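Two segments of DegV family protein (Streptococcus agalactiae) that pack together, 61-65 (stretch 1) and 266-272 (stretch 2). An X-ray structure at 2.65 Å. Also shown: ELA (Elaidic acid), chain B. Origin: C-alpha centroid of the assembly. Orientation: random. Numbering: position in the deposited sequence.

Stretch 1 (61-65) LPKTS
Stretch 2 266-272: GVIATHL

How do the two backbones lie against each other? Stretch 1 is extended, with phi/psi running from -68/146 at Leu61 through -117/168 at Thr64, and residues 63-64 form strand; residues 266-272 are helix. The CA atoms of Pro62 and Thr270 are 6.1 Å apart, those of Thr64 and Val267 6.6 Å, so stretch 1 ascends in number as the helix descends. Extended geometry alternates the side chains: the CA-to-CB bonds of Pro62 and Thr64 point toward the helix, those of Lys63 and Ser65 away.

What polar contact joins them? One hydrogen bond does: Thr64 OG1 lies 2.9 Å from His271 NE2, at the edge of the imidazole and near its plane, where the nitrogen lone pair or its proton would lie. Thr64 is in the p rotamer (chi1 57°). The CB of His271 leaves sideways, but chi1 -64° (m) and chi2 -87° bring the ring's end to the strand.

Where do the nonpolar atoms pack? The CA-to-CB bond of Thr270 points toward stretch 1, and with chi1 -64° (m) its CG2 lies 3.9 Å from Pro62 CB, 3.4 Å from Pro62 O and 4.2 Å from Thr64 CG2. Thr64 CG2 also lies 4.2 Å from Val267 CG1 (chi1 175°, t). In the same rotamer Thr270 OG1 donates to Gly266 O at 2.6 Å, while CG2 faces stretch 1; the same carbonyl accepts the backbone bond from Thr270 N at 2.9 Å.

How does elaidic acid meet this contact? ELA C8 lies over one face of the His271 ring; the closest approach to this residue is ELA C7 to His271 CD2, 3.4 Å. Farther along the chain, ELA C13 is 3.5 Å from Ile268 CG2 and ELA C12 3.5 Å from Leu272 CD1. At the carboxyl end, ELA O approaches Thr64 O to 3.0 Å.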

# COMPACT_ATOMS: atom_id res chain seq x y z
N LEU A 61 7.30 -18.67 8.97
CA LEU A 61 6.87 -17.51 8.16
C LEU A 61 7.93 -16.41 8.13
O LEU A 61 8.65 -16.22 9.12
CB LEU A 61 5.56 -16.91 8.68
CG LEU A 61 4.23 -17.63 8.50
CD1 LEU A 61 3.13 -16.86 9.23
CD2 LEU A 61 3.87 -17.83 7.03
N PRO A 62 8.03 -15.69 6.99
CA PRO A 62 8.86 -14.49 6.96
C PRO A 62 8.23 -13.35 7.78
O PRO A 62 7.02 -13.36 8.07
CB PRO A 62 8.91 -14.12 5.47
CG PRO A 62 8.53 -15.35 4.75
CD PRO A 62 7.56 -16.04 5.64
N LYS A 63 9.07 -12.39 8.17
CA LYS A 63 8.60 -11.15 8.77
C LYS A 63 9.11 -9.97 7.96
O LYS A 63 10.01 -10.11 7.13
CB LYS A 63 9.07 -11.03 10.22
CG LYS A 63 8.77 -12.23 11.09
CD LYS A 63 8.84 -11.91 12.57
CE LYS A 63 7.64 -11.06 13.00
NZ LYS A 63 6.92 -11.69 14.14
N THR A 64 8.52 -8.80 8.18
CA THR A 64 9.11 -7.58 7.68
C THR A 64 9.48 -6.70 8.86
O THR A 64 9.09 -6.98 10.01
CB THR A 64 8.18 -6.83 6.72
OG1 THR A 64 6.96 -6.54 7.40
CG2 THR A 64 7.87 -7.66 5.48
N SER A 65 10.26 -5.66 8.59
CA SER A 65 10.57 -4.67 9.60
C SER A 65 10.35 -3.30 8.99
O SER A 65 10.36 -3.16 7.77
CB SER A 65 12.01 -4.80 10.07
OG SER A 65 12.87 -4.55 8.99
N GLY A 266 7.41 -8.69 -2.16
CA GLY A 266 7.62 -9.64 -1.08
C GLY A 266 7.16 -9.10 0.24
O GLY A 266 6.77 -9.85 1.14
N VAL A 267 7.18 -7.77 0.37
CA VAL A 267 6.72 -7.10 1.58
C VAL A 267 5.27 -7.47 1.90
O VAL A 267 4.99 -7.99 2.98
CB VAL A 267 6.95 -5.57 1.50
CG1 VAL A 267 6.36 -4.88 2.70
CG2 VAL A 267 8.46 -5.27 1.40
N ILE A 268 4.37 -7.26 0.94
CA ILE A 268 2.93 -7.55 1.11
C ILE A 268 2.59 -9.03 0.91
O ILE A 268 1.73 -9.54 1.61
CB ILE A 268 2.07 -6.63 0.21
CG1 ILE A 268 2.31 -5.16 0.59
CG2 ILE A 268 0.59 -6.95 0.37
CD1 ILE A 268 1.87 -4.13 -0.44
N ALA A 269 3.26 -9.72 -0.00
CA ALA A 269 3.16 -11.17 -0.10
C ALA A 269 3.43 -11.86 1.26
O ALA A 269 2.69 -12.75 1.67
CB ALA A 269 4.11 -11.69 -1.16
N THR A 270 4.46 -11.41 1.96
CA THR A 270 4.72 -11.86 3.34
C THR A 270 3.48 -11.86 4.25
O THR A 270 3.27 -12.79 5.01
CB THR A 270 5.87 -11.04 4.00
OG1 THR A 270 7.11 -11.28 3.31
CG2 THR A 270 6.07 -11.43 5.47
N HIS A 271 2.66 -10.81 4.17
CA HIS A 271 1.53 -10.68 5.09
C HIS A 271 0.22 -11.22 4.53
O HIS A 271 -0.70 -11.59 5.27
CB HIS A 271 1.39 -9.23 5.56
CG HIS A 271 2.57 -8.76 6.35
ND1 HIS A 271 2.66 -8.94 7.72
CD2 HIS A 271 3.73 -8.19 5.97
CE1 HIS A 271 3.82 -8.46 8.14
NE2 HIS A 271 4.49 -7.99 7.10
N LEU A 272 0.14 -11.28 3.20
CA LEU A 272 -1.06 -11.73 2.55
C LEU A 272 -0.99 -13.21 2.18
O LEU A 272 -2.02 -13.89 2.11
CB LEU A 272 -1.31 -10.86 1.31
CG LEU A 272 -2.44 -9.83 1.34
CD1 LEU A 272 -2.41 -8.93 2.58
CD2 LEU A 272 -2.43 -9.01 0.05
CA ELA B . 6.42 -3.71 10.52
C ELA B . 6.97 -4.50 11.71
O ELA B . 6.94 -5.77 11.76
C3 ELA B . 7.15 -3.99 9.20
C4 ELA B . 6.78 -2.96 8.14
C5 ELA B . 6.20 -3.60 6.86
C6 ELA B . 4.70 -3.86 6.99
C7 ELA B . 4.07 -4.81 5.98
C8 ELA B . 2.58 -5.00 6.30
C9 ELA B . 1.74 -5.14 5.03
C10 ELA B . 0.33 -5.60 5.07
C11 ELA B . -0.27 -6.25 3.84
C12 ELA B . -1.63 -5.66 3.47
C13 ELA B . -1.61 -4.86 2.18
C14 ELA B . -2.93 -4.90 1.42
C15 ELA B . -2.80 -4.15 0.09
C16 ELA B . -4.13 -3.86 -0.59
C17 ELA B . -4.38 -2.36 -0.71
C18 ELA B . -5.06 -1.99 -2.02
OXT ELA B . 7.45 -3.88 12.68